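Local coordinates for adhesion G-protein coupled receptor G6 (Danio rerio, PDB 6V55) that probably mediates cell adhesion and regulates signalling through its calcium-binding extracellular region, with a role in myelination, at residues F41-L52 and K103-A114. Residues are numbered along the deposited sequence; the frame is centred on the assembly and turned at random.
Sequences FIVQITFLDFEL and KKGFHISYKQVA
Leu48 CD1 sits over one face of the His107 imidazole, a CH-pi contact with the methyl 3.6 Å from the ring centroid. His107 NE2 is hydrogen-bonded to Ser15 OG, which probably limits the turn of the ring. Leu52 CD1 lies at the edge of the Phe106 ring, 3.9 Å from Phe106 CD2. That ring also meets Phe95 edge-to-face and meets the Trp33 ring with the planes at about 85°. Phe106 CG lies between its backbone N and carbonyl carbon (chi1 49°), which brings the ring to these core partners. Phe47 and Ile108 lie side by side, with Phe47 CE1 3.6 Å from Ile108 CD1. At the far end, Phe41 CE2 packs on Ala114 CB.

Lys104 crosses Asp49 at about a right angle, and its NZ makes a salt bridge to the syn lone pair of Asp49 OD2 at 2.7 Å. A second, weak bond goes to Asp49 OD1. Tyr21 OH also bonds Asp49 OD2. A leucine in place of Lys104 would probably leave the Asp49 carboxylate without its counter-charge.

The backbones run antiparallel. Ile42 N bonds Val113 O at 2.7 Å, nearly straight, and Glu51 N bonds Gly105 O at 2.8 Å. Between these ends, Leu48 and Asp49 both face His107, a classic beta bulge. Leu48 N bonds His107 O at 2.6 Å; the bond from Asp49 N is weak. Val43, Ile45, Phe47, Phe50, Phe106 and Ile108 share the buried face, which packs on strands 62-66 and 90-96. The pair forms the centre of one sheet of the CUB domain beta-sandwich.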
loop_
_atom_site.group_PDB
_atom_site.type_symbol
_atom_site.label_atom_id
_atom_site.label_comp_id
_atom_site.label_asym_id
_atom_site.label_seq_id
_atom_site.Cartn_x
_atom_site.Cartn_y
_atom_site.Cartn_z
ATOM N N PHE A 41 9.537 12.941 16.336
ATOM C CA PHE A 41 8.282 12.205 16.326
ATOM C C PHE A 41 8.450 10.931 15.508
ATOM O O PHE A 41 9.344 10.823 14.671
ATOM C CB PHE A 41 7.144 13.081 15.772
ATOM C CG PHE A 41 6.771 14.226 16.680
ATOM C CD1 PHE A 41 7.428 15.452 16.600
ATOM C CD2 PHE A 41 5.757 14.073 17.614
ATOM C CE1 PHE A 41 7.085 16.499 17.450
ATOM C CE2 PHE A 41 5.411 15.098 18.486
ATOM C CZ PHE A 41 6.069 16.319 18.399
ATOM N N ILE A 42 7.614 9.936 15.795
ATOM C CA ILE A 42 7.505 8.749 14.956
ATOM C C ILE A 42 6.067 8.660 14.441
ATOM O O ILE A 42 5.178 9.372 14.903
ATOM C CB ILE A 42 7.917 7.455 15.692
ATOM C CG1 ILE A 42 6.981 7.157 16.864
ATOM C CG2 ILE A 42 9.344 7.533 16.165
ATOM C CD1 ILE A 42 7.073 5.717 17.344
ATOM N N VAL A 43 5.843 7.786 13.463
ATOM C CA VAL A 43 4.529 7.637 12.843
ATOM C C VAL A 43 3.939 6.290 13.251
ATOM O O VAL A 43 4.596 5.247 13.123
ATOM C CB VAL A 43 4.608 7.763 11.311
ATOM C CG1 VAL A 43 3.228 7.623 10.704
ATOM C CG2 VAL A 43 5.251 9.088 10.900
ATOM N N GLN A 44 2.707 6.314 13.750
ATOM C CA GLN A 44 1.953 5.110 14.058
ATOM C C GLN A 44 0.762 5.010 13.117
ATOM O O GLN A 44 -0.067 5.926 13.070
ATOM C CB GLN A 44 1.464 5.151 15.493
ATOM C CG GLN A 44 0.893 3.856 15.935
ATOM C CD GLN A 44 0.190 3.967 17.258
ATOM O OE1 GLN A 44 -0.602 4.888 17.490
ATOM N NE2 GLN A 44 0.519 3.055 18.163
ATOM N N ILE A 45 0.660 3.908 12.374
ATOM C CA ILE A 45 -0.514 3.680 11.551
ATOM C C ILE A 45 -1.382 2.632 12.224
ATOM O O ILE A 45 -0.937 1.851 13.064
ATOM C CB ILE A 45 -0.197 3.261 10.099
ATOM C CG1 ILE A 45 0.386 1.846 10.050
ATOM C CG2 ILE A 45 0.705 4.273 9.411
ATOM C CD1 ILE A 45 0.538 1.307 8.637
ATOM N N THR A 46 -2.654 2.628 11.849
ATOM C CA THR A 46 -3.615 1.641 12.319
ATOM C C THR A 46 -4.532 1.348 11.144
ATOM O O THR A 46 -5.078 2.272 10.531
ATOM C CB THR A 46 -4.404 2.156 13.540
ATOM O OG1 THR A 46 -3.575 2.107 14.720
ATOM C CG2 THR A 46 -5.683 1.337 13.778
ATOM N N PHE A 47 -4.652 0.078 10.792
ATOM C CA PHE A 47 -5.615 -0.333 9.784
ATOM C C PHE A 47 -6.987 -0.383 10.439
ATOM O O PHE A 47 -7.223 -1.202 11.322
ATOM C CB PHE A 47 -5.244 -1.695 9.218
ATOM C CG PHE A 47 -3.977 -1.707 8.389
ATOM C CD1 PHE A 47 -4.052 -1.660 7.004
ATOM C CD2 PHE A 47 -2.724 -1.790 8.990
ATOM C CE1 PHE A 47 -2.911 -1.683 6.230
ATOM C CE2 PHE A 47 -1.572 -1.793 8.234
ATOM C CZ PHE A 47 -1.667 -1.746 6.848
ATOM N N LEU A 48 -7.893 0.497 10.036
ATOM C CA LEU A 48 -9.242 0.428 10.566
ATOM C C LEU A 48 -10.061 -0.668 9.903
ATOM O O LEU A 48 -11.066 -1.117 10.473
ATOM C CB LEU A 48 -9.927 1.784 10.389
ATOM C CG LEU A 48 -9.092 2.967 10.898
ATOM C CD1 LEU A 48 -9.702 4.336 10.523
ATOM C CD2 LEU A 48 -8.919 2.851 12.386
ATOM N N ASP A 49 -9.647 -1.101 8.716
ATOM C CA ASP A 49 -10.337 -2.062 7.866
ATOM C C ASP A 49 -9.356 -2.465 6.779
ATOM O O ASP A 49 -8.555 -1.636 6.349
ATOM C CB ASP A 49 -11.590 -1.454 7.236
ATOM C CG ASP A 49 -12.490 -2.496 6.628
ATOM O OD1 ASP A 49 -12.253 -3.694 6.915
ATOM O OD2 ASP A 49 -13.408 -2.129 5.849
ATOM N N PHE A 50 -9.406 -3.733 6.354
ATOM C CA PHE A 50 -8.426 -4.260 5.389
ATOM C C PHE A 50 -8.971 -5.543 4.781
ATOM O O PHE A 50 -9.071 -6.556 5.494
ATOM C CB PHE A 50 -7.058 -4.544 6.060
ATOM C CG PHE A 50 -5.977 -5.055 5.116
ATOM C CD1 PHE A 50 -5.762 -6.434 4.916
ATOM C CD2 PHE A 50 -5.118 -4.162 4.492
ATOM C CE1 PHE A 50 -4.777 -6.893 4.059
ATOM C CE2 PHE A 50 -4.116 -4.613 3.657
ATOM C CZ PHE A 50 -3.947 -5.982 3.443
ATOM N N GLU A 51 -9.216 -5.542 3.468
ATOM C CA GLU A 51 -9.479 -6.779 2.742
ATOM C C GLU A 51 -8.855 -6.683 1.358
ATOM O O GLU A 51 -9.280 -5.858 0.544
ATOM C CB GLU A 51 -10.979 -7.059 2.634
ATOM C CG GLU A 51 -11.310 -8.338 1.852
ATOM C CD GLU A 51 -12.798 -8.468 1.463
ATOM O OE1 GLU A 51 -13.489 -7.432 1.239
ATOM O OE2 GLU A 51 -13.267 -9.632 1.378
ATOM N N LEU A 52 -7.859 -7.525 1.089
ATOM C CA LEU A 52 -7.237 -7.606 -0.225
ATOM C C LEU A 52 -7.444 -8.999 -0.801
ATOM O O LEU A 52 -7.841 -9.933 -0.099
ATOM C CB LEU A 52 -5.743 -7.292 -0.149
ATOM C CG LEU A 52 -5.317 -5.918 -0.656
ATOM C CD1 LEU A 52 -5.916 -4.846 0.223
ATOM C CD2 LEU A 52 -3.822 -5.824 -0.621
ATOM N N LYS A 103 -11.025 -6.654 -4.235
ATOM C CA LYS A 103 -11.761 -6.645 -2.989
ATOM C C LYS A 103 -11.881 -5.204 -2.492
ATOM O O LYS A 103 -11.616 -4.244 -3.228
ATOM C CB LYS A 103 -11.083 -7.546 -1.963
ATOM C CG LYS A 103 -10.880 -8.975 -2.438
ATOM C CD LYS A 103 -12.183 -9.740 -2.629
ATOM C CE LYS A 103 -11.941 -10.958 -3.516
ATOM N NZ LYS A 103 -12.766 -12.141 -3.160
ATOM N N LYS A 104 -12.257 -5.071 -1.220
ATOM C CA LYS A 104 -12.756 -3.809 -0.689
ATOM C C LYS A 104 -11.645 -2.780 -0.534
ATOM O O LYS A 104 -11.837 -1.595 -0.831
ATOM C CB LYS A 104 -13.422 -4.085 0.649
ATOM C CG LYS A 104 -14.190 -2.940 1.243
ATOM C CD LYS A 104 -14.140 -2.981 2.759
ATOM C CE LYS A 104 -14.510 -4.347 3.337
ATOM N NZ LYS A 104 -14.394 -4.423 4.833
ATOM N N GLY A 105 -10.465 -3.220 -0.114
ATOM C CA GLY A 105 -9.380 -2.300 0.110
ATOM C C GLY A 105 -9.150 -2.054 1.583
ATOM O O GLY A 105 -9.195 -2.998 2.388
ATOM N N PHE A 106 -8.926 -0.794 1.953
ATOM C CA PHE A 106 -8.479 -0.526 3.304
ATOM C C PHE A 106 -8.716 0.922 3.693
ATOM O O PHE A 106 -8.841 1.808 2.845
ATOM C CB PHE A 106 -7.001 -0.873 3.497
ATOM C CG PHE A 106 -6.079 -0.322 2.448
ATOM C CD1 PHE A 106 -5.463 0.920 2.623
ATOM C CD2 PHE A 106 -5.752 -1.077 1.321
ATOM C CE1 PHE A 106 -4.561 1.416 1.665
ATOM C CE2 PHE A 106 -4.858 -0.591 0.360
ATOM C CZ PHE A 106 -4.266 0.650 0.534
ATOM N N HIS A 107 -8.732 1.136 5.007
ATOM C CA HIS A 107 -8.867 2.447 5.628
ATOM C C HIS A 107 -7.836 2.515 6.741
ATOM O O HIS A 107 -7.928 1.761 7.715
ATOM C CB HIS A 107 -10.279 2.645 6.183
ATOM C CG HIS A 107 -10.549 4.023 6.704
ATOM N ND1 HIS A 107 -11.682 4.330 7.424
ATOM C CD2 HIS A 107 -9.841 5.174 6.610
ATOM C CE1 HIS A 107 -11.654 5.605 7.765
ATOM N NE2 HIS A 107 -10.555 6.146 7.272
ATOM N N ILE A 108 -6.867 3.416 6.598
ATOM C CA ILE A 108 -5.727 3.528 7.497
ATOM C C ILE A 108 -5.771 4.891 8.182
ATOM O O ILE A 108 -5.975 5.918 7.525
ATOM C CB ILE A 108 -4.412 3.343 6.722
ATOM C CG1 ILE A 108 -4.342 1.944 6.105
ATOM C CG2 ILE A 108 -3.189 3.616 7.586
ATOM C CD1 ILE A 108 -3.096 1.758 5.246
ATOM N N SER A 109 -5.606 4.902 9.499
ATOM C CA SER A 109 -5.446 6.129 10.265
ATOM C C SER A 109 -3.981 6.297 10.637
ATOM O O SER A 109 -3.353 5.351 11.119
ATOM C CB SER A 109 -6.288 6.083 11.535
ATOM O OG SER A 109 -5.726 5.158 12.454
ATOM N N TYR A 110 -3.441 7.497 10.427
ATOM C CA TYR A 110 -2.076 7.796 10.825
ATOM C C TYR A 110 -2.060 8.859 11.916
ATOM O O TYR A 110 -2.976 9.673 12.041
ATOM C CB TYR A 110 -1.223 8.248 9.640
ATOM C CG TYR A 110 -1.627 9.533 8.947
ATOM C CD1 TYR A 110 -2.605 9.524 7.957
ATOM C CD2 TYR A 110 -0.984 10.745 9.235
ATOM C CE1 TYR A 110 -2.965 10.677 7.293
ATOM C CE2 TYR A 110 -1.337 11.917 8.567
ATOM C CZ TYR A 110 -2.339 11.871 7.595
ATOM O OH TYR A 110 -2.721 13.011 6.910
ATOM N N LYS A 111 -0.980 8.848 12.692
ATOM C CA LYS A 111 -0.884 9.599 13.935
ATOM C C LYS A 111 0.586 9.905 14.186
ATOM O O LYS A 111 1.427 9.003 14.090
ATOM C CB LYS A 111 -1.478 8.772 15.082
ATOM C CG LYS A 111 -1.999 9.537 16.270
ATOM C CD LYS A 111 -1.871 8.683 17.536
ATOM C CE LYS A 111 -3.187 8.578 18.314
ATOM N NZ LYS A 111 -3.020 7.632 19.454
ATOM N N GLN A 112 0.899 11.175 14.464
ATOM C CA GLN A 112 2.242 11.580 14.879
ATOM C C GLN A 112 2.383 11.377 16.388
ATOM O O GLN A 112 1.644 11.978 17.180
ATOM C CB GLN A 112 2.515 13.035 14.512
ATOM C CG GLN A 112 2.594 13.300 13.031
ATOM C CD GLN A 112 3.209 14.663 12.718
ATOM O OE1 GLN A 112 3.678 15.365 13.620
ATOM N NE2 GLN A 112 3.228 15.033 11.431
ATOM N N VAL A 113 3.326 10.525 16.780
ATOM C CA VAL A 113 3.544 10.146 18.168
ATOM C C VAL A 113 4.952 10.574 18.546
ATOM O O VAL A 113 5.909 10.270 17.820
ATOM C CB VAL A 113 3.348 8.630 18.377
ATOM C CG1 VAL A 113 3.775 8.197 19.799
ATOM C CG2 VAL A 113 1.900 8.233 18.103
ATOM N N ALA A 114 5.073 11.307 19.655
ATOM C CA ALA A 114 6.388 11.673 20.163
ATOM C C ALA A 114 7.091 10.444 20.713
ATOM O O ALA A 114 6.449 9.554 21.279
ATOM C CB ALA A 114 6.261 12.755 21.233
#